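Local coordinates for DUF3224 domain-containing protein (Shewanella oneidensis, PDB 2OOJ), which is of unknown function but folds as a curled antiparallel beta sheet, consistent with an allene oxide cyclase-like barrel, and assembles as two copies, at residues T5-K10 / H125-S130; G41-R46 / G72-R77; S80-H85 / E99-S104; G107-L112 / F131-A136. All blocks are in the same frame, centred on the assembly; numbering follows the deposited sequence.

Contacts 1, 2 and 3 each pair two antiparallel strands of one curled sheet, while contact 4 fastens a loop to the end of the last strand. Contact 3 is fully buried and reaches the second subunit; the other three are part core and part surface, and no other chain of the assembly touches them. Contacts 1 and 4 share strand 124-133. Backbone bonds dominate contact 1, where a tyrosine ring covers a glycine; contact 2 adds a water at a tight turn, contact 3 replaces a backbone acceptor with a serine hydroxyl, and contact 4 keeps one cross-segment bond and relies on phenylalanine rings. F129, L74, F81, V100 and L112 from the different contacts meet in a common apolar interior.

Contact 1. Residues T5-K10 / H125-S130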
loop_
_atom_site.group_PDB
_atom_site.type_symbol
_atom_site.label_atom_id
_atom_site.label_comp_id
_atom_site.label_asym_id
_atom_site.label_seq_id
_atom_site.Cartn_x
_atom_site.Cartn_y
_atom_site.Cartn_z
ATOM N N THR B 5 12.428 -18.442 -10.909
ATOM C CA THR B 5 13.557 -18.695 -10.031
ATOM C C THR B 5 13.146 -18.187 -8.643
ATOM O O THR B 5 12.599 -17.087 -8.522
ATOM C CB THR B 5 14.818 -17.963 -10.523
ATOM O OG1 THR B 5 15.198 -18.462 -11.817
ATOM C CG2 THR B 5 15.985 -18.149 -9.552
ATOM N N LYS B 6 13.391 -18.988 -7.618
ATOM C CA LYS B 6 13.092 -18.594 -6.234
ATOM C C LYS B 6 14.362 -18.635 -5.424
ATOM O O LYS B 6 15.009 -19.694 -5.337
ATOM C CB LYS B 6 12.048 -19.523 -5.613
ATOM C CG LYS B 6 11.756 -19.195 -4.127
ATOM C CD LYS B 6 10.406 -19.758 -3.691
ATOM C CE LYS B 6 10.369 -20.065 -2.212
ATOM N NZ LYS B 6 10.815 -21.462 -1.913
ATOM N N VAL B 7 14.739 -17.478 -4.893
ATOM C CA VAL B 7 15.930 -17.303 -4.094
ATOM C C VAL B 7 15.510 -16.870 -2.710
ATOM O O VAL B 7 14.520 -16.177 -2.561
ATOM C CB VAL B 7 16.911 -16.261 -4.680
ATOM C CG1 VAL B 7 17.473 -16.726 -6.043
ATOM C CG2 VAL B 7 16.276 -14.881 -4.818
ATOM N N THR B 8 16.278 -17.290 -1.722
ATOM C CA THR B 8 16.005 -17.027 -0.303
ATOM C C THR B 8 17.253 -16.455 0.365
ATOM O O THR B 8 18.400 -16.804 0.028
ATOM C CB THR B 8 15.581 -18.293 0.460
ATOM O OG1 THR B 8 14.428 -18.855 -0.172
ATOM C CG2 THR B 8 15.191 -17.948 1.952
ATOM N N GLY B 9 17.039 -15.590 1.338
ATOM C CA GLY B 9 18.155 -14.912 1.992
ATOM C C GLY B 9 17.702 -14.024 3.128
ATOM O O GLY B 9 16.509 -13.855 3.326
ATOM N N LYS B 10 18.663 -13.480 3.869
ATOM C CA LYS B 10 18.383 -12.647 5.038
ATOM C C LYS B 10 18.138 -11.206 4.611
ATOM O O LYS B 10 18.628 -10.764 3.595
ATOM C CB LYS B 10 19.580 -12.687 5.992
ATOM C CG LYS B 10 19.895 -14.099 6.447
ATOM C CD LYS B 10 20.973 -14.154 7.528
ATOM C CE LYS B 10 20.984 -15.573 8.129
ATOM N NZ LYS B 10 22.019 -15.770 9.198
ATOM N N HIS B 125 14.726 -12.036 9.861
ATOM C CA HIS B 125 13.871 -11.949 8.679
ATOM C C HIS B 125 14.557 -12.513 7.470
ATOM O O HIS B 125 15.758 -12.288 7.283
ATOM C CB HIS B 125 13.505 -10.509 8.383
ATOM C CG HIS B 125 12.515 -9.957 9.334
ATOM N ND1 HIS B 125 11.213 -10.404 9.383
ATOM C CD2 HIS B 125 12.648 -9.055 10.331
ATOM C CE1 HIS B 125 10.575 -9.770 10.353
ATOM N NE2 HIS B 125 11.425 -8.950 10.946
ATOM N N PHE B 126 13.760 -13.209 6.660
ATOM C CA PHE B 126 14.197 -13.821 5.429
ATOM C C PHE B 126 13.232 -13.414 4.336
ATOM O O PHE B 126 12.016 -13.315 4.557
ATOM C CB PHE B 126 14.187 -15.351 5.534
ATOM C CG PHE B 126 15.310 -15.901 6.354
ATOM C CD1 PHE B 126 15.206 -15.948 7.716
ATOM C CD2 PHE B 126 16.463 -16.362 5.754
ATOM C CE1 PHE B 126 16.243 -16.440 8.474
ATOM C CE2 PHE B 126 17.491 -16.855 6.509
ATOM C CZ PHE B 126 17.382 -16.877 7.876
ATOM N N TYR B 127 13.778 -13.245 3.163
ATOM C CA TYR B 127 12.983 -13.034 1.946
ATOM C C TYR B 127 13.005 -14.323 1.125
ATOM O O TYR B 127 14.002 -15.066 1.132
ATOM C CB TYR B 127 13.553 -11.867 1.121
ATOM C CG TYR B 127 14.927 -12.117 0.569
ATOM C CD1 TYR B 127 15.110 -12.774 -0.663
ATOM C CD2 TYR B 127 16.051 -11.651 1.238
ATOM C CE1 TYR B 127 16.371 -12.996 -1.145
ATOM C CE2 TYR B 127 17.313 -11.902 0.776
ATOM C CZ TYR B 127 17.474 -12.561 -0.436
ATOM O OH TYR B 127 18.747 -12.791 -0.889
ATOM N N GLU B 128 11.891 -14.586 0.437
ATOM C CA GLU B 128 11.770 -15.629 -0.544
ATOM C C GLU B 128 11.266 -14.927 -1.805
ATOM O O GLU B 128 10.146 -14.457 -1.828
ATOM C CB GLU B 128 10.791 -16.702 -0.094
ATOM C CG GLU B 128 11.254 -17.570 1.096
ATOM C CD GLU B 128 10.931 -16.984 2.489
ATOM O OE1 GLU B 128 9.809 -16.492 2.724
ATOM O OE2 GLU B 128 11.809 -17.046 3.372
ATOM N N PHE B 129 12.115 -14.823 -2.825
ATOM C CA PHE B 129 11.837 -13.954 -3.975
ATOM C C PHE B 129 11.731 -14.805 -5.218
ATOM O O PHE B 129 12.699 -15.461 -5.585
ATOM C CB PHE B 129 12.958 -12.882 -4.068
ATOM C CG PHE B 129 12.749 -11.832 -5.131
ATOM C CD1 PHE B 129 11.483 -11.351 -5.454
ATOM C CD2 PHE B 129 13.834 -11.255 -5.751
ATOM C CE1 PHE B 129 11.329 -10.363 -6.422
ATOM C CE2 PHE B 129 13.665 -10.270 -6.707
ATOM C CZ PHE B 129 12.406 -9.826 -7.025
ATOM N N SER B 130 10.524 -14.850 -5.800
ATOM C CA SER B 130 10.256 -15.584 -7.027
ATOM C C SER B 130 10.187 -14.606 -8.182
ATOM O O SER B 130 9.314 -13.741 -8.224
ATOM C CB SER B 130 8.944 -16.367 -6.901
ATOM O OG SER B 130 8.960 -17.057 -5.679
#
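The ring of Y127 lies flat over the backbone of G9, with G9 N 3.5 Å above the plane over the ring centre. G9 CA lies 3.4 Å from Y127 CZ, and because glycine has no side chain the ring can settle directly on the main chain. At the ring edge, near its plane, K10 O approaches Y127 CE2 to 3.3 Å. Chi1 of 65° sets Y127 CG in the crowded position between the backbone N and the carbonyl carbon. Beside the ring, V7 CG2 touches Y127 CE1 and packs 3.9 Å from F129 CB. V7, Y127 and F129, with the bare side of G9, share one face of the sheet. On the other face K10 runs alongside the F126 ring, CG 3.7 Å from CE2, and T8 OG1 lies against the aliphatic CG of E128. K6 also lies beside E128, but their charged ends are well apart and form no salt bridge.

Four backbone bonds hold the antiparallel register, two for the pair V7 and F129 and two for G9 and Y127; F129 N to V7 O and Y127 N to G9 O are both 2.8 Å. Further out, the Y127 hydroxyl bonds to Y40 O and L43 N, and E128 OE2 bonds to S119 OG. The ring is thus held at its root by the strand and at its tip by the backbone of Y40 and L43. The pairing resembles the cross-strand aromatic rescue of glycine: a buried tyrosine shields glycine backbone from one side, while its own polar end is satisfied by main-chain atoms.

Contact 2. Residues G41-R46 / G72-R77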
loop_
_atom_site.group_PDB
_atom_site.type_symbol
_atom_site.label_atom_id
_atom_site.label_comp_id
_atom_site.label_asym_id
_atom_site.label_seq_id
_atom_site.Cartn_x
_atom_site.Cartn_y
_atom_site.Cartn_z
ATOM N N GLY B 41 22.769 -12.113 0.282
ATOM C CA GLY B 41 22.680 -13.354 -0.459
ATOM C C GLY B 41 22.454 -13.118 -1.945
ATOM O O GLY B 41 23.082 -12.253 -2.567
ATOM N N GLU B 42 21.538 -13.890 -2.499
ATOM C CA GLU B 42 21.266 -13.842 -3.938
ATOM C C GLU B 42 20.718 -12.486 -4.365
ATOM O O GLU B 42 20.939 -12.049 -5.489
ATOM C CB GLU B 42 20.285 -14.947 -4.292
ATOM C CG GLU B 42 20.861 -16.303 -4.139
ATOM C CD GLU B 42 21.706 -16.735 -5.321
ATOM O OE1 GLU B 42 22.047 -15.903 -6.183
ATOM O OE2 GLU B 42 22.060 -17.928 -5.366
ATOM N N LEU B 43 19.966 -11.847 -3.472
ATOM C CA LEU B 43 19.628 -10.434 -3.599
ATOM C C LEU B 43 20.512 -9.716 -2.600
ATOM O O LEU B 43 20.305 -9.810 -1.366
ATOM C CB LEU B 43 18.127 -10.183 -3.287
ATOM C CG LEU B 43 17.658 -8.716 -3.370
ATOM C CD1 LEU B 43 17.966 -8.115 -4.754
ATOM C CD2 LEU B 43 16.144 -8.627 -3.028
ATOM N N GLU B 44 21.530 -9.056 -3.122
ATOM C CA GLU B 44 22.486 -8.293 -2.310
ATOM C C GLU B 44 22.257 -6.823 -2.635
ATOM O O GLU B 44 22.599 -6.357 -3.711
ATOM C CB GLU B 44 23.914 -8.716 -2.654
ATOM C CG GLU B 44 24.964 -8.242 -1.655
ATOM C CD GLU B 44 26.404 -8.300 -2.208
ATOM O OE1 GLU B 44 26.598 -8.798 -3.350
ATOM O OE2 GLU B 44 27.336 -7.850 -1.486
ATOM N N ALA B 45 21.580 -6.113 -1.743
ATOM C CA ALA B 45 21.075 -4.800 -2.091
ATOM C C ALA B 45 20.676 -4.002 -0.910
ATOM O O ALA B 45 20.657 -4.479 0.204
ATOM C CB ALA B 45 19.867 -4.924 -3.094
ATOM N N ARG B 46 20.474 -2.717 -1.156
ATOM C CA ARG B 46 19.962 -1.834 -0.147
ATOM C C ARG B 46 18.714 -1.226 -0.683
ATOM O O ARG B 46 18.544 -1.115 -1.894
ATOM C CB ARG B 46 20.967 -0.732 0.170
ATOM C CG ARG B 46 22.229 -1.281 0.795
ATOM C CD ARG B 46 23.013 -0.209 1.548
ATOM N NE ARG B 46 24.336 -0.700 1.942
ATOM N N GLY B 72 20.979 -2.806 -6.128
ATOM C CA GLY B 72 21.933 -3.850 -5.819
ATOM C C GLY B 72 22.041 -4.881 -6.895
ATOM O O GLY B 72 21.876 -4.597 -8.085
ATOM N N LYS B 73 22.300 -6.110 -6.466
ATOM C CA LYS B 73 22.562 -7.190 -7.382
ATOM C C LYS B 73 21.590 -8.328 -7.106
ATOM O O LYS B 73 21.321 -8.649 -5.954
ATOM C CB LYS B 73 24.008 -7.682 -7.213
ATOM C CG LYS B 73 25.029 -6.797 -7.878
ATOM C CD LYS B 73 26.402 -7.471 -7.859
ATOM C CE LYS B 73 27.461 -6.493 -8.321
ATOM N NZ LYS B 73 28.829 -7.092 -8.251
ATOM N N LEU B 74 21.063 -8.898 -8.174
ATOM C CA LEU B 74 20.221 -10.073 -8.091
ATOM C C LEU B 74 20.862 -11.155 -8.928
ATOM O O LEU B 74 20.951 -11.040 -10.157
ATOM C CB LEU B 74 18.814 -9.750 -8.613
ATOM C CG LEU B 74 17.776 -10.882 -8.583
ATOM C CD1 LEU B 74 17.564 -11.431 -7.133
ATOM C CD2 LEU B 74 16.505 -10.305 -9.220
ATOM N N CYS B 75 21.260 -12.246 -8.281
ATOM C CA CYS B 75 22.052 -13.292 -8.938
ATOM C C CYS B 75 23.206 -12.720 -9.723
ATOM O O CYS B 75 23.434 -13.078 -10.895
ATOM C CB CYS B 75 21.178 -14.133 -9.845
ATOM S SG CYS B 75 19.921 -15.020 -8.984
ATOM N N GLY B 76 23.911 -11.797 -9.098
ATOM C CA GLY B 76 25.107 -11.229 -9.668
ATOM C C GLY B 76 24.909 -10.049 -10.593
ATOM O O GLY B 76 25.878 -9.362 -10.914
ATOM N N ARG B 77 23.670 -9.770 -10.995
ATOM C CA ARG B 77 23.427 -8.715 -11.956
ATOM C C ARG B 77 22.977 -7.447 -11.286
ATOM O O ARG B 77 22.053 -7.473 -10.491
ATOM C CB ARG B 77 22.366 -9.153 -12.944
ATOM C CG ARG B 77 22.803 -10.292 -13.822
ATOM C CD ARG B 77 21.630 -10.816 -14.589
ATOM N NE ARG B 77 21.244 -9.946 -15.695
ATOM C CZ ARG B 77 20.057 -9.969 -16.301
ATOM N NH1 ARG B 77 19.101 -10.799 -15.900
ATOM N NH2 ARG B 77 19.824 -9.135 -17.312
HETATM O O HOH W 1 23.599 -11.310 -6.261
#
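E42 O is gripped twice: C75 N donates to it at 2.8 Å, and a water donates to it at 2.9 Å. The same water accepts from G76 N, so it ties the carbonyl to the tight type I' turn L74-R77, whose positive phi angles fall on C75 and G76. Close by, the bent E42 side chain brings OE1 to 3.6 Å from C75 SG, at the exposed end of the contact.

Two residues along, E44 and K73 form the hydrogen-bonded pair of the antiparallel register, each accepting from the other's backbone N; K73 N to E44 O is 2.8 Å. Their side chains share the solvent face, but the carboxylate and the ammonium do not meet: E44 OE1 and K73 NZ are 5.6 Å apart. On the opposite face, L43 and L74 have CG anti to the backbone N (chi1 179° and -179°). The two side chains cross obliquely, bringing L74 CD1 4.1 Å from L43 CB. L43 CD1 also leans over K73 O, at 3.6 Å. Past them A45 CB rests 3.6 Å from G72 CA, in the place where a side chain on G72 would collide with it.

At G72 the chain turns a corner, with strand 62-71 before it and the short strand 73-74 after it. A45 and R46 pair onward with F39 and V71, while G72 bonds to G79. Strand 73-74 sits between strands 43-55 and 77-90 in the sheet. Inward, L43 reaches F81 and M116, and L74 packs on L112, F129 and F131, so the two leucines face residues of strands 77-90, 112-121 and 124-133.

Contact 3. Residues S80-H85 / E99-S104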
loop_
_atom_site.group_PDB
_atom_site.type_symbol
_atom_site.label_atom_id
_atom_site.label_comp_id
_atom_site.label_asym_id
_atom_site.label_seq_id
_atom_site.Cartn_x
_atom_site.Cartn_y
_atom_site.Cartn_z
ATOM N N SER B 80 18.285 -2.005 -10.354
ATOM C CA SER B 80 17.367 -1.524 -9.363
ATOM C C SER B 80 15.950 -2.000 -9.722
ATOM O O SER B 80 15.669 -2.341 -10.862
ATOM C CB SER B 80 17.444 0.006 -9.328
ATOM O OG SER B 80 17.216 0.584 -10.612
ATOM N N PHE B 81 15.065 -1.953 -8.745
ATOM C CA PHE B 81 13.644 -2.117 -8.973
ATOM C C PHE B 81 12.899 -1.560 -7.768
ATOM O O PHE B 81 13.506 -1.272 -6.721
ATOM C CB PHE B 81 13.310 -3.597 -9.221
ATOM C CG PHE B 81 13.809 -4.511 -8.153
ATOM C CD1 PHE B 81 15.097 -5.002 -8.190
ATOM C CD2 PHE B 81 12.978 -4.886 -7.102
ATOM C CE1 PHE B 81 15.568 -5.848 -7.188
ATOM C CE2 PHE B 81 13.424 -5.736 -6.124
ATOM C CZ PHE B 81 14.734 -6.213 -6.165
ATOM N N VAL B 82 11.583 -1.433 -7.919
ATOM C CA VAL B 82 10.713 -1.004 -6.814
ATOM C C VAL B 82 9.864 -2.153 -6.315
ATOM O O VAL B 82 9.286 -2.879 -7.109
ATOM C CB VAL B 82 9.799 0.180 -7.236
ATOM C CG1 VAL B 82 8.684 0.520 -6.143
ATOM C CG2 VAL B 82 10.683 1.413 -7.497
ATOM N N LEU B 83 9.782 -2.276 -4.987
ATOM C CA LEU B 83 8.861 -3.191 -4.337
ATOM C C LEU B 83 7.677 -2.444 -3.702
ATOM O O LEU B 83 7.856 -1.400 -3.118
ATOM C CB LEU B 83 9.584 -4.000 -3.273
ATOM C CG LEU B 83 10.550 -5.114 -3.694
ATOM C CD1 LEU B 83 11.391 -5.564 -2.508
ATOM C CD2 LEU B 83 9.743 -6.267 -4.289
ATOM N N GLN B 84 6.479 -3.018 -3.843
ATOM C CA GLN B 84 5.225 -2.427 -3.374
ATOM C C GLN B 84 4.517 -3.419 -2.534
ATOM O O GLN B 84 4.327 -4.564 -2.973
ATOM C CB GLN B 84 4.357 -2.004 -4.562
ATOM C CG GLN B 84 3.081 -1.189 -4.143
ATOM C CD GLN B 84 2.418 -0.534 -5.334
ATOM O OE1 GLN B 84 3.025 0.299 -6.008
ATOM N NE2 GLN B 84 1.156 -0.867 -5.573
ATOM N N HIS B 85 4.208 -3.011 -1.293
ATOM C CA HIS B 85 3.632 -3.864 -0.275
ATOM C C HIS B 85 2.182 -3.498 0.082
ATOM O O HIS B 85 1.826 -2.334 0.245
ATOM C CB HIS B 85 4.381 -3.739 1.073
ATOM C CG HIS B 85 5.874 -3.828 1.004
ATOM N ND1 HIS B 85 6.588 -4.588 1.904
ATOM C CD2 HIS B 85 6.793 -3.193 0.237
ATOM C CE1 HIS B 85 7.882 -4.421 1.686
ATOM N NE2 HIS B 85 8.033 -3.594 0.665
ATOM N N GLU B 99 5.073 -7.176 -4.469
ATOM C CA GLU B 99 5.450 -7.406 -5.876
ATOM C C GLU B 99 6.401 -6.338 -6.374
ATOM O O GLU B 99 6.433 -5.222 -5.866
ATOM C CB GLU B 99 4.215 -7.505 -6.762
ATOM C CG GLU B 99 3.564 -6.235 -7.118
ATOM C CD GLU B 99 2.424 -6.433 -8.106
ATOM O OE1 GLU B 99 1.368 -6.893 -7.669
ATOM O OE2 GLU B 99 2.579 -6.114 -9.307
ATOM N N VAL B 100 7.164 -6.701 -7.400
ATOM C CA VAL B 100 7.960 -5.733 -8.152
ATOM C C VAL B 100 6.980 -4.912 -9.006
ATOM O O VAL B 100 6.148 -5.475 -9.668
ATOM C CB VAL B 100 8.979 -6.437 -9.075
ATOM C CG1 VAL B 100 9.564 -5.474 -10.038
ATOM C CG2 VAL B 100 10.105 -7.095 -8.243
ATOM N N VAL B 101 7.104 -3.585 -8.986
ATOM C CA VAL B 101 6.253 -2.738 -9.772
ATOM C C VAL B 101 6.710 -2.941 -11.207
ATOM O O VAL B 101 7.891 -2.742 -11.505
ATOM C CB VAL B 101 6.332 -1.268 -9.371
ATOM C CG1 VAL B 101 5.446 -0.403 -10.258
ATOM C CG2 VAL B 101 5.862 -1.097 -7.894
ATOM N N PRO B 102 5.778 -3.307 -12.081
ATOM C CA PRO B 102 6.111 -3.544 -13.513
ATOM C C PRO B 102 6.825 -2.399 -14.163
ATOM O O PRO B 102 6.385 -1.263 -14.055
ATOM C CB PRO B 102 4.749 -3.772 -14.151
ATOM C CG PRO B 102 3.933 -4.367 -13.011
ATOM C CD PRO B 102 4.346 -3.564 -11.824
ATOM N N HIS B 103 7.887 -2.735 -14.896
ATOM C CA HIS B 103 8.746 -1.782 -15.590
ATOM C C HIS B 103 9.580 -0.890 -14.660
ATOM O O HIS B 103 10.230 0.069 -15.132
ATOM C CB HIS B 103 7.940 -0.961 -16.622
ATOM C CG HIS B 103 7.258 -1.794 -17.661
ATOM N ND1 HIS B 103 5.888 -1.883 -17.760
ATOM C CD2 HIS B 103 7.753 -2.555 -18.661
ATOM C CE1 HIS B 103 5.570 -2.691 -18.755
ATOM N NE2 HIS B 103 6.684 -3.101 -19.327
ATOM N N SER B 104 9.610 -1.188 -13.339
ATOM C CA SER B 104 10.498 -0.481 -12.436
ATOM C C SER B 104 11.931 -0.990 -12.506
ATOM O O SER B 104 12.831 -0.323 -11.993
ATOM C CB SER B 104 10.028 -0.538 -10.965
ATOM O OG SER B 104 10.072 -1.871 -10.419
HETATM O O HOH W 2 14.557 1.166 -10.574
#
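V82 and V101 stand side by side where the beta hairpin of strands 77-90 and 93-107 loses its regular pairing, at a type II turn running from V101 to S104. V101 CG2 fills the hollow between two neighbours on the opposite strand, lying 3.7 Å from V82 CG1 and equally close to Q84 OE1. On the other face V100 CG2 is the bump: it sits between F81 and L83, 3.8 Å from F81 CD2 and 4.1 Å from L83 CD2. The F81 side chain crosses V100 at about a right angle, its CG placed between backbone N and carbonyl carbon by chi1 of 53°. This group faces the interior, where L112 and M116 of strand 112-121 continue the packing.

The regular part of the hairpin is held by Q84 and E99, each bonded to the other's backbone, and by V101 N to V82 O. The other half of the V82-V101 pair is not made directly: the S104 hydroxyl stands between V82 N and V101 O. S104 OG accepts from V82 N at 3.0 Å, almost straight (169°), and donates to V101 O at 2.6 Å on a lone pair in the carbonyl plane. V101 O also receives S104 N, which closes the turn, while S104 CB packs against V82 CB.

Outward, Q84 NE2 bonds to G87 O of the second subunit, and E99 OE2 makes a salt bridge with R95 of the second subunit; E99 OE1 is held by H97. At the far end one water accepts from S80 OG and donates to S104 O, at 2.7 Å from each.

Contact 4. Residues G107-L112 / F131-A136; sequences GELTGL and FCFEPA
L112 CD1 sits over one face of the F133 ring, offset toward its rim, in a CH-pi contact 4.2 Å from the centroid and 24° off the normal. The same methyl touches F131 CD2 at 3.7 Å and so meets both aromatic side chains. F133 has CG anti to its carbonyl carbon (chi1 -77°), and its ring lies against the loop 107-112. At the ring edge, near its plane, T110 O meets CD2 at 3.3 Å and L109 CA meets CE2. L109 adds its CD2 methyl, 4.0 Å from F133 CZ, the two side chains crossing at a slant.

A single hydrogen bond joins the two backbones, E134 N to G111 O at 2.8 Å. E134 CG also lies 3.3 Å from G111 O. The loop owes its shape to two overlapping turns: a type I turn from G107 to T110 and a type II turn from L109 to L112, with G111 at the position where positive phi suits glycine. G107 O accepts both T110 N and T110 OG1, the hydroxyl at 2.7 Å, which fixes the threonine side chain across the first turn.

Around this, R77 makes a cation-pi contact with F133, E108 OE1 bonds to Q78 N, and L109 and L112 both pack on L74 and F81. With L112 and F133 the strand pairing begins, so the contact is a turn-rich connection between strands 93-107 and 112-121, packed by aromatic rings onto the last strand, 124-133, of the curled antiparallel sheet, consistent with the barrel of its clan.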
loop_
_atom_site.group_PDB
_atom_site.type_symbol
_atom_site.label_atom_id
_atom_site.label_comp_id
_atom_site.label_asym_id
_atom_site.label_seq_id
_atom_site.Cartn_x
_atom_site.Cartn_y
_atom_site.Cartn_z
ATOM N N GLY B 107 18.796 -1.026 -15.243
ATOM C CA GLY B 107 20.117 -1.590 -15.440
ATOM C C GLY B 107 20.026 -3.009 -15.945
ATOM O O GLY B 107 19.240 -3.310 -16.852
ATOM N N GLU B 108 20.781 -3.912 -15.324
ATOM C CA GLU B 108 20.753 -5.301 -15.732
ATOM C C GLU B 108 19.516 -6.025 -15.208
ATOM O O GLU B 108 19.304 -7.205 -15.528
ATOM C CB GLU B 108 22.011 -6.045 -15.274
ATOM C CG GLU B 108 23.319 -5.462 -15.730
ATOM C CD GLU B 108 24.470 -6.386 -15.432
ATOM O OE1 GLU B 108 24.829 -6.544 -14.245
ATOM O OE2 GLU B 108 25.020 -6.961 -16.384
ATOM N N LEU B 109 18.708 -5.341 -14.394
ATOM C CA LEU B 109 17.431 -5.894 -13.921
ATOM C C LEU B 109 16.253 -5.317 -14.710
ATOM O O LEU B 109 15.093 -5.467 -14.340
ATOM C CB LEU B 109 17.264 -5.721 -12.402
ATOM C CG LEU B 109 18.426 -6.260 -11.565
ATOM C CD1 LEU B 109 18.200 -6.020 -10.067
ATOM C CD2 LEU B 109 18.728 -7.725 -11.822
ATOM N N THR B 110 16.546 -4.701 -15.850
ATOM C CA THR B 110 15.484 -4.316 -16.759
ATOM C C THR B 110 14.649 -5.548 -17.084
ATOM O O THR B 110 15.206 -6.584 -17.369
ATOM C CB THR B 110 16.048 -3.673 -18.038
ATOM O OG1 THR B 110 16.830 -2.521 -17.686
ATOM C CG2 THR B 110 14.925 -3.224 -18.961
ATOM N N GLY B 111 13.335 -5.406 -17.069
ATOM C CA GLY B 111 12.389 -6.506 -17.349
ATOM C C GLY B 111 12.052 -7.417 -16.184
ATOM O O GLY B 111 11.357 -8.407 -16.345
ATOM N N LEU B 112 12.545 -7.099 -14.998
ATOM C CA LEU B 112 12.306 -7.933 -13.829
ATOM C C LEU B 112 10.833 -8.006 -13.476
ATOM O O LEU B 112 10.135 -6.969 -13.444
ATOM C CB LEU B 112 13.064 -7.363 -12.628
ATOM C CG LEU B 112 12.996 -8.148 -11.333
ATOM C CD1 LEU B 112 13.598 -9.558 -11.491
ATOM C CD2 LEU B 112 13.766 -7.353 -10.264
ATOM N N PHE B 131 11.106 -14.746 -9.137
ATOM C CA PHE B 131 11.227 -13.768 -10.148
ATOM C C PHE B 131 11.573 -14.409 -11.495
ATOM O O PHE B 131 11.956 -15.592 -11.586
ATOM C CB PHE B 131 12.301 -12.741 -9.767
ATOM C CG PHE B 131 13.698 -13.274 -9.792
ATOM C CD1 PHE B 131 14.242 -13.899 -8.703
ATOM C CD2 PHE B 131 14.480 -13.127 -10.922
ATOM C CE1 PHE B 131 15.531 -14.421 -8.770
ATOM C CE2 PHE B 131 15.758 -13.629 -10.987
ATOM C CZ PHE B 131 16.288 -14.263 -9.908
ATOM N N CYS B 132 11.370 -13.589 -12.505
ATOM C CA CYS B 132 11.775 -13.893 -13.868
ATOM C C CYS B 132 11.915 -12.598 -14.621
ATOM O O CYS B 132 11.844 -11.512 -14.022
ATOM C CB CYS B 132 10.785 -14.877 -14.489
ATOM S SG CYS B 132 9.214 -14.216 -14.804
ATOM N N PHE B 133 12.139 -12.679 -15.942
ATOM C CA PHE B 133 12.337 -11.469 -16.726
ATOM C C PHE B 133 11.381 -11.483 -17.912
ATOM O O PHE B 133 11.156 -12.521 -18.485
ATOM C CB PHE B 133 13.773 -11.382 -17.192
ATOM C CG PHE B 133 14.717 -10.956 -16.115
ATOM C CD1 PHE B 133 15.211 -11.879 -15.205
ATOM C CD2 PHE B 133 15.104 -9.631 -16.009
ATOM C CE1 PHE B 133 16.053 -11.481 -14.172
ATOM C CE2 PHE B 133 15.953 -9.227 -15.007
ATOM C CZ PHE B 133 16.448 -10.153 -14.090
ATOM N N GLU B 134 10.841 -10.332 -18.258
ATOM C CA GLU B 134 9.912 -10.220 -19.367
ATOM C C GLU B 134 10.761 -10.135 -20.635
ATOM O O GLU B 134 11.935 -9.734 -20.575
ATOM C CB GLU B 134 9.074 -8.969 -19.210
ATOM C CG GLU B 134 8.391 -8.815 -17.827
ATOM C CD GLU B 134 7.161 -9.665 -17.673
ATOM O OE1 GLU B 134 6.910 -10.453 -18.587
ATOM O OE2 GLU B 134 6.460 -9.553 -16.620
ATOM N N PRO B 135 10.179 -10.499 -21.785
ATOM C CA PRO B 135 10.985 -10.522 -23.011
ATOM C C PRO B 135 11.454 -9.138 -23.416
ATOM O O PRO B 135 10.693 -8.188 -23.337
ATOM C CB PRO B 135 10.046 -11.135 -24.055
ATOM C CG PRO B 135 8.691 -11.005 -23.526
ATOM C CD PRO B 135 8.808 -10.971 -22.014
ATOM N N ALA B 136 12.722 -9.038 -23.810
ATOM C CA ALA B 136 13.335 -7.744 -24.130
ATOM C C ALA B 136 12.784 -7.166 -25.430
ATOM O O ALA B 136 12.372 -7.919 -26.314
ATOM C CB ALA B 136 14.861 -7.888 -24.209
#